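Local coordinates for magnesium-protoporphyrin O-methyltransferase (Synechocystis sp., PDB 4QDJ), which transfers a methyl group from S-adenosylmethionine to magnesium-protoporphyrin IX, giving its monomethyl ester on the pathway to chlorophyll, at residues Pro79-Gly84 with Tyr110-Thr115; Lys127-Ile132 with Asp157-Leu162. One frame throughout, in Å; residues are numbered along the deposited sequence.

Contact 1: residues Pro79-Gly84 with Tyr110-Thr115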
loop_
_atom_site.group_PDB
_atom_site.type_symbol
_atom_site.label_atom_id
_atom_site.label_comp_id
_atom_site.label_asym_id
_atom_site.label_seq_id
_atom_site.Cartn_x
_atom_site.Cartn_y
_atom_site.Cartn_z
ATOM N N PRO A 79 2.881 12.164 0.899
ATOM C CA PRO A 79 1.794 13.152 0.944
ATOM C C PRO A 79 0.933 13.100 2.211
ATOM O O PRO A 79 0.403 14.136 2.611
ATOM C CB PRO A 79 0.955 12.827 -0.299
ATOM C CG PRO A 79 1.364 11.459 -0.712
ATOM C CD PRO A 79 2.796 11.316 -0.302
ATOM N N LEU A 80 0.797 11.934 2.836
ATOM C CA LEU A 80 0.070 11.868 4.102
ATOM C C LEU A 80 0.827 12.612 5.199
ATOM O O LEU A 80 0.228 13.329 5.998
ATOM C CB LEU A 80 -0.204 10.421 4.520
ATOM C CG LEU A 80 -1.242 9.676 3.677
ATOM C CD1 LEU A 80 -1.478 8.280 4.235
ATOM C CD2 LEU A 80 -2.551 10.459 3.619
ATOM N N ALA A 81 2.147 12.448 5.225
ATOM C CA ALA A 81 2.981 13.151 6.195
ATOM C C ALA A 81 2.954 14.656 5.947
ATOM O O ALA A 81 2.934 15.447 6.890
ATOM C CB ALA A 81 4.407 12.629 6.154
ATOM N N GLN A 82 2.956 15.044 4.675
ATOM C CA GLN A 82 2.855 16.450 4.297
ATOM C C GLN A 82 1.564 17.066 4.827
ATOM O O GLN A 82 1.527 18.247 5.181
ATOM C CB GLN A 82 2.928 16.603 2.774
ATOM C CG GLN A 82 4.326 16.422 2.204
ATOM C CD GLN A 82 4.361 16.413 0.684
ATOM O OE1 GLN A 82 3.544 15.759 0.035
ATOM N NE2 GLN A 82 5.313 17.143 0.110
ATOM N N ALA A 83 0.511 16.255 4.891
ATOM C CA ALA A 83 -0.790 16.709 5.375
ATOM C C ALA A 83 -0.908 16.630 6.897
ATOM O O ALA A 83 -1.954 16.953 7.464
ATOM C CB ALA A 83 -1.910 15.921 4.706
ATOM N N GLY A 84 0.161 16.191 7.557
ATOM C CA GLY A 84 0.207 16.189 9.008
ATOM C C GLY A 84 0.034 14.851 9.710
ATOM O O GLY A 84 0.084 14.790 10.938
ATOM N N TYR A 110 13.564 18.209 7.794
ATOM C CA TYR A 110 13.463 17.828 9.199
ATOM C C TYR A 110 12.076 18.075 9.778
ATOM O O TYR A 110 11.894 18.114 10.995
ATOM C CB TYR A 110 14.537 18.536 10.023
ATOM C CG TYR A 110 15.925 18.219 9.532
ATOM C CD1 TYR A 110 16.529 17.009 9.845
ATOM C CD2 TYR A 110 16.622 19.114 8.734
ATOM C CE1 TYR A 110 17.794 16.704 9.390
ATOM C CE2 TYR A 110 17.888 18.821 8.274
ATOM C CZ TYR A 110 18.471 17.615 8.605
ATOM O OH TYR A 110 19.732 17.314 8.150
ATOM N N GLY A 111 11.096 18.232 8.895
ATOM C CA GLY A 111 9.719 18.385 9.318
ATOM C C GLY A 111 9.085 17.044 9.621
ATOM O O GLY A 111 9.766 16.083 9.982
ATOM N N ASN A 112 7.769 16.976 9.470
ATOM C CA ASN A 112 7.034 15.749 9.732
ATOM C C ASN A 112 7.342 14.678 8.687
ATOM O O ASN A 112 6.667 14.596 7.666
ATOM C CB ASN A 112 5.533 16.039 9.759
ATOM C CG ASN A 112 4.716 14.851 10.221
ATOM O OD1 ASN A 112 5.096 14.145 11.157
ATOM N ND2 ASN A 112 3.588 14.618 9.563
ATOM N N GLN A 113 8.372 13.874 8.939
ATOM C CA GLN A 113 8.728 12.773 8.048
ATOM C C GLN A 113 7.985 11.508 8.451
ATOM O O GLN A 113 7.726 11.290 9.634
ATOM C CB GLN A 113 10.230 12.480 8.122
ATOM C CG GLN A 113 11.139 13.461 7.402
ATOM C CD GLN A 113 12.566 12.949 7.312
ATOM O OE1 GLN A 113 12.826 11.765 7.523
ATOM N NE2 GLN A 113 13.499 13.841 7.000
ATOM N N PRO A 114 7.649 10.655 7.473
ATOM C CA PRO A 114 7.195 9.327 7.882
ATOM C C PRO A 114 8.366 8.568 8.481
ATOM O O PRO A 114 9.522 8.942 8.268
ATOM C CB PRO A 114 6.809 8.657 6.555
ATOM C CG PRO A 114 6.672 9.765 5.567
ATOM C CD PRO A 114 7.640 10.820 6.011
ATOM N N THR A 115 8.078 7.521 9.237
ATOM C CA THR A 115 9.088 6.578 9.703
ATOM C C THR A 115 9.070 5.357 8.785
ATOM O O THR A 115 7.998 4.802 8.547
ATOM C CB THR A 115 8.772 6.113 11.138
ATOM O OG1 THR A 115 8.863 7.226 12.036
ATOM C CG2 THR A 115 9.736 5.018 11.578
#
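N112 reaches across to the end of helix 77-82 and gives an amide N-H to A81, whose carbonyl also takes one of the bonds of the Schellman motif at that helix end. The bond from N112 ND2 to A81 O is 2.9 Å long and arrives in the carbonyl plane on a lone pair, with a C=O...N angle of 122°. A81 O therefore accepts twice, since G84 N bonds to it as well. G84, with its positive phi, turns the chain out of the helix. N112 ND2 lies 3.6 Å from G84 C and also hydrogen-bonds to the carbonyl of A85. An alanine in place of N112 would probably leave A81 O and A85 O without this shared donor and tie the loop less firmly to the helix end. CG of N112 stands anti to the backbone N (chi1 -172°), and chi2 then turns ND2 to the carbonyl. N112 is also the centre of an inverse gamma turn that leads through Q113 into P114 and strand 115-118. Next to these bonds, P114 packs on A81, with V87 and L108 also against its ring. A81 CB lies 3.7 Å from P114 CG and 3.4 Å from N112 O.

Contact 2: residues Lys127-Ile132 with Asp157-Leu162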
loop_
_atom_site.group_PDB
_atom_site.type_symbol
_atom_site.label_atom_id
_atom_site.label_comp_id
_atom_site.label_asym_id
_atom_site.label_seq_id
_atom_site.Cartn_x
_atom_site.Cartn_y
_atom_site.Cartn_z
ATOM N N LYS A 127 -0.556 -0.783 17.296
ATOM C CA LYS A 127 -1.923 -0.418 16.939
ATOM C C LYS A 127 -1.974 0.959 16.282
ATOM O O LYS A 127 -1.266 1.881 16.689
ATOM C CB LYS A 127 -2.823 -0.439 18.177
ATOM C CG LYS A 127 -2.950 -1.803 18.846
ATOM C CD LYS A 127 -3.698 -2.794 17.967
ATOM C CE LYS A 127 -3.917 -4.117 18.686
ATOM N NZ LYS A 127 -2.633 -4.781 19.038
ATOM N N TYR A 128 -2.824 1.087 15.267
ATOM C CA TYR A 128 -2.967 2.326 14.513
ATOM C C TYR A 128 -4.440 2.664 14.366
ATOM O O TYR A 128 -5.287 1.775 14.398
ATOM C CB TYR A 128 -2.369 2.158 13.117
ATOM C CG TYR A 128 -0.904 1.807 13.109
ATOM C CD1 TYR A 128 -0.483 0.485 13.187
ATOM C CD2 TYR A 128 0.063 2.800 13.017
ATOM C CE1 TYR A 128 0.861 0.165 13.183
ATOM C CE2 TYR A 128 1.404 2.490 13.011
ATOM C CZ TYR A 128 1.799 1.173 13.092
ATOM O OH TYR A 128 3.140 0.871 13.085
ATOM N N ASP A 129 -4.751 3.944 14.191
ATOM C CA ASP A 129 -6.116 4.322 13.849
ATOM C C ASP A 129 -6.455 3.757 12.477
ATOM O O ASP A 129 -7.480 3.101 12.295
ATOM C CB ASP A 129 -6.289 5.840 13.827
ATOM C CG ASP A 129 -7.672 6.258 13.353
ATOM O OD1 ASP A 129 -7.878 6.379 12.125
ATOM O OD2 ASP A 129 -8.559 6.458 14.208
ATOM N N THR A 130 -5.572 4.018 11.517
ATOM C CA THR A 130 -5.804 3.646 10.130
ATOM C C THR A 130 -4.636 2.839 9.576
ATOM O O THR A 130 -3.476 3.223 9.724
ATOM C CB THR A 130 -6.027 4.904 9.262
ATOM O OG1 THR A 130 -7.256 5.533 9.646
ATOM C CG2 THR A 130 -6.089 4.548 7.785
ATOM N N VAL A 131 -4.954 1.709 8.957
ATOM C CA VAL A 131 -3.955 0.891 8.285
ATOM C C VAL A 131 -4.275 0.878 6.796
ATOM O O VAL A 131 -5.429 0.696 6.405
ATOM C CB VAL A 131 -3.937 -0.547 8.842
ATOM C CG1 VAL A 131 -2.926 -1.403 8.094
ATOM C CG2 VAL A 131 -3.622 -0.528 10.331
ATOM N N ILE A 132 -3.259 1.099 5.969
ATOM C CA ILE A 132 -3.456 1.182 4.527
ATOM C C ILE A 132 -2.520 0.229 3.792
ATOM O O ILE A 132 -1.333 0.150 4.102
ATOM C CB ILE A 132 -3.224 2.619 4.008
ATOM C CG1 ILE A 132 -4.044 3.624 4.820
ATOM C CG2 ILE A 132 -3.566 2.716 2.524
ATOM C CD1 ILE A 132 -3.798 5.066 4.426
ATOM N N ASP A 157 -7.190 -0.106 14.759
ATOM C CA ASP A 157 -8.175 0.227 15.780
ATOM C C ASP A 157 -9.514 0.609 15.160
ATOM O O ASP A 157 -10.571 0.304 15.713
ATOM C CB ASP A 157 -7.680 1.375 16.661
ATOM C CG ASP A 157 -6.585 0.951 17.619
ATOM O OD1 ASP A 157 -6.478 -0.259 17.909
ATOM O OD2 ASP A 157 -5.838 1.834 18.091
ATOM N N ARG A 158 -9.470 1.278 14.011
ATOM C CA ARG A 158 -10.691 1.821 13.426
ATOM C C ARG A 158 -10.876 1.539 11.936
ATOM O O ARG A 158 -11.976 1.201 11.499
ATOM C CB ARG A 158 -10.774 3.330 13.674
ATOM C CG ARG A 158 -12.124 3.934 13.325
ATOM C CD ARG A 158 -12.154 5.423 13.622
ATOM N NE ARG A 158 -11.172 6.148 12.823
ATOM C CZ ARG A 158 -11.416 6.654 11.618
ATOM N NH1 ARG A 158 -12.616 6.516 11.070
ATOM N NH2 ARG A 158 -10.461 7.297 10.962
ATOM N N ARG A 159 -9.811 1.676 11.155
ATOM C CA ARG A 159 -9.969 1.688 9.706
ATOM C C ARG A 159 -8.875 0.942 8.945
ATOM O O ARG A 159 -7.691 1.048 9.265
ATOM C CB ARG A 159 -10.072 3.134 9.209
ATOM C CG ARG A 159 -10.108 3.277 7.698
ATOM C CD ARG A 159 -10.443 4.697 7.282
ATOM N NE ARG A 159 -9.536 5.676 7.875
ATOM C CZ ARG A 159 -9.611 6.986 7.663
ATOM N NH1 ARG A 159 -10.553 7.478 6.869
ATOM N NH2 ARG A 159 -8.747 7.805 8.249
ATOM N N LEU A 160 -9.295 0.185 7.934
ATOM C CA LEU A 160 -8.382 -0.504 7.034
ATOM C C LEU A 160 -8.739 -0.142 5.595
ATOM O O LEU A 160 -9.881 -0.309 5.172
ATOM C CB LEU A 160 -8.477 -2.017 7.240
ATOM C CG LEU A 160 -7.628 -2.925 6.345
ATOM C CD1 LEU A 160 -6.152 -2.557 6.431
ATOM C CD2 LEU A 160 -7.843 -4.385 6.721
ATOM N N ILE A 161 -7.766 0.374 4.850
ATOM C CA ILE A 161 -7.978 0.708 3.448
ATOM C C ILE A 161 -7.121 -0.202 2.577
ATOM O O ILE A 161 -5.921 -0.329 2.806
ATOM C CB ILE A 161 -7.637 2.183 3.165
ATOM C CG1 ILE A 161 -8.615 3.097 3.905
ATOM C CG2 ILE A 161 -7.669 2.469 1.670
ATOM C CD1 ILE A 161 -8.193 4.549 3.930
ATOM N N LEU A 162 -7.747 -0.842 1.594
ATOM C CA LEU A 162 -7.057 -1.782 0.715
ATOM C C LEU A 162 -7.331 -1.458 -0.743
ATOM O O LEU A 162 -8.389 -0.933 -1.081
ATOM C CB LEU A 162 -7.542 -3.212 0.967
ATOM C CG LEU A 162 -7.507 -3.804 2.373
ATOM C CD1 LEU A 162 -8.179 -5.169 2.368
ATOM C CD2 LEU A 162 -6.077 -3.906 2.877
#
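V131 and L160 sit in register on neighbouring strands, and the closely packed part of the contact is built around them. V131 N bonds to R159 O and I161 N to V131 O, both at 2.8 Å, while V131 CG1 meets L160 CD1 at 3.8 Å over the face that helix 142-155 covers. On the face shared with T130 and R159, I132 and I161 lie side by side, both touching L55 of helix 35-58. These are the two parallel strands of a beta-alpha-beta crossover in the Rossmann-like sheet of class I methyltransferases. Towards the start of the strands R159 bends at chi3 (55°), placing NE to bond T130 OG1 at 2.9 Å; NH2 holds this oxygen too (3.1 Å), which lies in the guanidinium plane. T130 OG1 in turn donates to D129 OD1, and R159 NH1 forms salt bridges with D58 and E226. R158 grips D129 side-on, NE to OD2 at 3.0 Å and NH2 to OD1, with carboxylate and guanidinium planes 40° apart. Beyond this the contact thins toward solvent: D157 N still bonds to Y128 O at 2.7 Å, but the exposed side chains of K127 and D157 merely cross, K127 CB lying 3.7 Å from D157 OD1.

In the fold
Followed from the N terminus, the chain lays down helix 35-58 and strand 65-69 before reaching helix 77-82, where contact 1 opens. Strand 86-91 and helix 94-108 intervene, and the loop is closed when 110-115 returns to the helix end ahead of strand 115-118, the outermost strand on that side. Contact 2 opens only afterwards and closes once helix 142-155 has crossed from strand 130-133 to 159-164, so the two loops stand in series, neither nested nor crossed. The centres of contacts 1 and 2 are about 18 Å apart, one near the sheet's edge and one further in. They still touch, L80 CD1 packing 4.0 Å from I132 CD1, and L55 of helix 35-58 contacts both residues.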